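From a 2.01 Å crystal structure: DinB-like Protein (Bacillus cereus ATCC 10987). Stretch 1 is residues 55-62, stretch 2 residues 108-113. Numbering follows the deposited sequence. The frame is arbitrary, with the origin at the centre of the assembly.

Stretch 1 55-62: PVILSGTG
Stretch 2 108-113: INDFFG

Stretch 1 enters in a helix that began earlier in the chain, kinked at Pro 55, whose ring nitrogen has no hydrogen to donate. Stretch 2 is a strand from Ile 108 to Phe 111, then leaves the strand at Phe 112 and Gly 113. The two bury 300 Å² and share no direct hydrogen bond. Residues pair in opposite order: CA of Gly 60 lies 5.6 Å from CA of Asp 110, and CA of Thr 61 lies 5.7 Å from CA of Asn 109.

Val 56 (chi1 t) places CG1 3.8 Å from CZ of Phe 112 (chi1 m, phi/psi 36/56). Ile 57 (m, t) sets CG2 4.4 Å from CE1 of Phe 111 (chi1 t); its O meets that ring's edge, 4.0 Å from CE1. The branched side chains of Val 56 and Ile 57 lay methyl groups against the two phenyl rings. Leu 58 points away; its O accepts from N of Thr 61 at 3.0 Å.

Gly 60 allows close approach: its CA is 3.7 Å from O of Asp 110, and a CB would clash with that oxygen. Thr 61 (p) turns OG1 back to O of Leu 58, 2.7 Å. One water bridges the stretches, donating to O of Thr 61 (3.2 Å) and accepting from ND2 of Asn 109 (3.0 Å; chi1 m). Gly 62 has positive phi, which favours glycine.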

ATOM      1  N   PRO A  55       3.210   2.469  -6.255  1.00 43.64           N
ATOM      2  CA  PRO A  55       3.737   2.626  -7.615  1.00 43.62           C
ATOM      3  C   PRO A  55       4.052   1.336  -8.393  1.00 44.27           C
ATOM      4  O   PRO A  55       3.995   1.376  -9.613  1.00 44.52           O
ATOM      5  CB  PRO A  55       4.990   3.494  -7.427  1.00 44.47           C
ATOM      6  CG  PRO A  55       5.327   3.415  -5.967  1.00 43.73           C
ATOM      7  CD  PRO A  55       4.050   3.140  -5.246  1.00 43.31           C
ATOM      8  N   VAL A  56       4.319   0.202  -7.734  1.00 43.45           N
ATOM      9  CA  VAL A  56       4.698  -1.013  -8.460  1.00 43.07           C
ATOM     10  C   VAL A  56       3.466  -1.675  -9.088  1.00 42.92           C
ATOM     11  O   VAL A  56       3.464  -2.065 -10.267  1.00 42.72           O
ATOM     12  CB  VAL A  56       5.471  -1.998  -7.551  1.00 43.39           C
ATOM     13  CG1 VAL A  56       5.665  -3.368  -8.247  1.00 43.13           C
ATOM     14  CG2 VAL A  56       6.820  -1.370  -7.133  1.00 41.78           C
ATOM     15  N   ILE A  57       2.406  -1.793  -8.303  1.00 42.45           N
ATOM     16  CA  ILE A  57       1.180  -2.375  -8.812  1.00 42.54           C
ATOM     17  C   ILE A  57       0.549  -1.429  -9.870  1.00 42.86           C
ATOM     18  O   ILE A  57       0.037  -1.883 -10.878  1.00 43.17           O
ATOM     19  CB  ILE A  57       0.215  -2.748  -7.650  1.00 42.17           C
ATOM     20  CG1 ILE A  57       0.726  -4.003  -6.925  1.00 41.57           C
ATOM     21  CG2 ILE A  57      -1.208  -2.883  -8.151  1.00 40.86           C
ATOM     22  CD1 ILE A  57      -0.113  -4.399  -5.685  1.00 40.57           C
ATOM     23  N   LEU A  58       0.625  -0.114  -9.694  1.00 42.81           N
ATOM     24  CA  LEU A  58      -0.069   0.750 -10.642  1.00 42.59           C
ATOM     25  C   LEU A  58       0.742   1.071 -11.927  1.00 43.44           C
ATOM     26  O   LEU A  58       0.214   1.717 -12.862  1.00 42.65           O
ATOM     27  CB  LEU A  58      -0.581   2.013  -9.930  1.00 43.42           C
ATOM     28  CG  LEU A  58      -1.582   1.668  -8.803  1.00 42.68           C
ATOM     29  CD1 LEU A  58      -2.217   2.831  -8.292  1.00 42.04           C
ATOM     30  CD2 LEU A  58      -2.679   0.703  -9.280  1.00 45.34           C
ATOM     31  N   SER A  59       1.991   0.598 -12.004  1.00 43.29           N
ATOM     32  CA  SER A  59       2.900   1.066 -13.063  1.00 43.78           C
ATOM     33  C   SER A  59       2.399   0.751 -14.465  1.00 43.27           C
ATOM     34  O   SER A  59       2.499   1.580 -15.358  1.00 43.22           O
ATOM     35  CB  SER A  59       4.327   0.522 -12.873  1.00 44.30           C
ATOM     36  OG  SER A  59       4.380  -0.881 -13.061  1.00 44.43           O
ATOM     37  N   GLY A  60       1.839  -0.441 -14.635  1.00 42.77           N
ATOM     38  CA  GLY A  60       1.343  -0.895 -15.931  1.00 43.05           C
ATOM     39  C   GLY A  60       0.078  -0.201 -16.399  1.00 42.87           C
ATOM     40  O   GLY A  60      -0.297  -0.326 -17.556  1.00 42.27           O
ATOM     41  N   THR A  61      -0.594   0.517 -15.502  1.00 43.30           N
ATOM     42  CA  THR A  61      -1.773   1.318 -15.882  1.00 43.91           C
ATOM     43  C   THR A  61      -1.358   2.609 -16.620  1.00 44.53           C
ATOM     44  O   THR A  61      -2.166   3.246 -17.295  1.00 44.89           O
ATOM     45  CB  THR A  61      -2.614   1.755 -14.660  1.00 43.17           C
ATOM     46  OG1 THR A  61      -1.947   2.835 -14.006  1.00 41.99           O
ATOM     47  CG2 THR A  61      -2.840   0.610 -13.689  1.00 44.70           C
ATOM     48  N   GLY A  62      -0.114   3.023 -16.446  1.00 45.44           N
ATOM     49  CA  GLY A  62       0.357   4.233 -17.101  1.00 45.80           C
ATOM     50  C   GLY A  62       0.046   5.496 -16.314  1.00 46.83           C
ATOM     51  O   GLY A  62       0.507   6.581 -16.678  1.00 46.08           O
ATOM     52  N   ILE A 108      -7.980  -1.762 -20.823  1.00 38.13           N
ATOM     53  CA  ILE A 108      -7.148  -2.949 -20.633  1.00 39.30           C
ATOM     54  C   ILE A 108      -5.667  -2.580 -20.668  1.00 40.57           C
ATOM     55  O   ILE A 108      -5.199  -1.958 -21.621  1.00 40.68           O
ATOM     56  CB  ILE A 108      -7.474  -4.017 -21.683  1.00 39.46           C
ATOM     57  CG1 ILE A 108      -8.839  -4.634 -21.380  1.00 39.21           C
ATOM     58  CG2 ILE A 108      -6.417  -5.116 -21.671  1.00 41.13           C
ATOM     59  CD1 ILE A 108      -9.318  -5.548 -22.465  1.00 38.98           C
ATOM     60  N   ASN A 109      -4.945  -2.914 -19.593  1.00 41.61           N
ATOM     61  CA  ASN A 109      -3.501  -2.702 -19.517  1.00 42.13           C
ATOM     62  C   ASN A 109      -2.791  -4.019 -19.137  1.00 43.07           C
ATOM     63  O   ASN A 109      -3.421  -5.062 -18.842  1.00 43.07           O
ATOM     64  CB  ASN A 109      -3.179  -1.581 -18.532  1.00 42.42           C
ATOM     65  CG  ASN A 109      -3.259  -0.191 -19.151  1.00 43.28           C
ATOM     66  OD1 ASN A 109      -2.453   0.165 -20.009  1.00 42.03           O
ATOM     67  ND2 ASN A 109      -4.203   0.622 -18.676  1.00 45.25           N
ATOM     68  N   ASP A 110      -1.471  -3.978 -19.183  1.00 44.42           N
ATOM     69  CA  ASP A 110      -0.668  -5.158 -18.948  1.00 45.61           C
ATOM     70  C   ASP A 110      -0.274  -5.242 -17.491  1.00 45.73           C
ATOM     71  O   ASP A 110       0.428  -4.359 -16.992  1.00 44.24           O
ATOM     72  CB  ASP A 110       0.593  -5.116 -19.803  1.00 46.20           C
ATOM     73  CG  ASP A 110       1.483  -6.317 -19.573  1.00 48.35           C
ATOM     74  OD1 ASP A 110       0.994  -7.461 -19.747  1.00 54.39           O
ATOM     75  OD2 ASP A 110       2.663  -6.125 -19.209  1.00 51.03           O
ATOM     76  N   PHE A 111      -0.708  -6.298 -16.803  1.00 46.52           N
ATOM     77  CA  PHE A 111      -0.221  -6.523 -15.434  1.00 47.64           C
ATOM     78  C   PHE A 111       0.839  -7.603 -15.422  1.00 48.40           C
ATOM     79  O   PHE A 111       0.528  -8.792 -15.506  1.00 46.87           O
ATOM     80  CB  PHE A 111      -1.334  -6.853 -14.438  1.00 48.31           C
ATOM     81  CG  PHE A 111      -0.832  -6.959 -12.999  1.00 49.63           C
ATOM     82  CD1 PHE A 111      -0.321  -5.835 -12.339  1.00 49.78           C
ATOM     83  CD2 PHE A 111      -0.818  -8.172 -12.328  1.00 51.36           C
ATOM     84  CE1 PHE A 111       0.169  -5.928 -11.014  1.00 50.52           C
ATOM     85  CE2 PHE A 111      -0.330  -8.269 -11.008  1.00 50.54           C
ATOM     86  CZ  PHE A 111       0.154  -7.139 -10.353  1.00 51.58           C
ATOM     87  N   PHE A 112       2.097  -7.177 -15.356  1.00 49.53           N
ATOM     88  CA  PHE A 112       3.222  -8.108 -15.353  1.00 51.07           C
ATOM     89  C   PHE A 112       2.956  -9.323 -16.254  1.00 51.26           C
ATOM     90  O   PHE A 112       2.999 -10.467 -15.795  1.00 51.68           O
ATOM     91  CB  PHE A 112       3.525  -8.584 -13.923  1.00 51.89           C
ATOM     92  CG  PHE A 112       3.812  -7.466 -12.953  1.00 52.62           C
ATOM     93  CD1 PHE A 112       4.821  -6.535 -13.217  1.00 54.80           C
ATOM     94  CD2 PHE A 112       3.077  -7.338 -11.791  1.00 52.93           C
ATOM     95  CE1 PHE A 112       5.086  -5.492 -12.329  1.00 53.82           C
ATOM     96  CE2 PHE A 112       3.336  -6.300 -10.895  1.00 54.61           C
ATOM     97  CZ  PHE A 112       4.347  -5.376 -11.175  1.00 53.77           C
ATOM     98  N   GLY A 113       2.644  -9.073 -17.521  1.00 51.34           N
ATOM     99  CA  GLY A 113       2.459 -10.166 -18.490  1.00 51.36           C
ATOM    100  C   GLY A 113       1.032 -10.495 -18.901  1.00 51.10           C
ATOM    101  O   GLY A 113       0.813 -10.913 -20.027  1.00 51.41           O
TER
HETATM  102  O   HOH W   1      -5.063   3.537 -18.715  1.00 37.21           O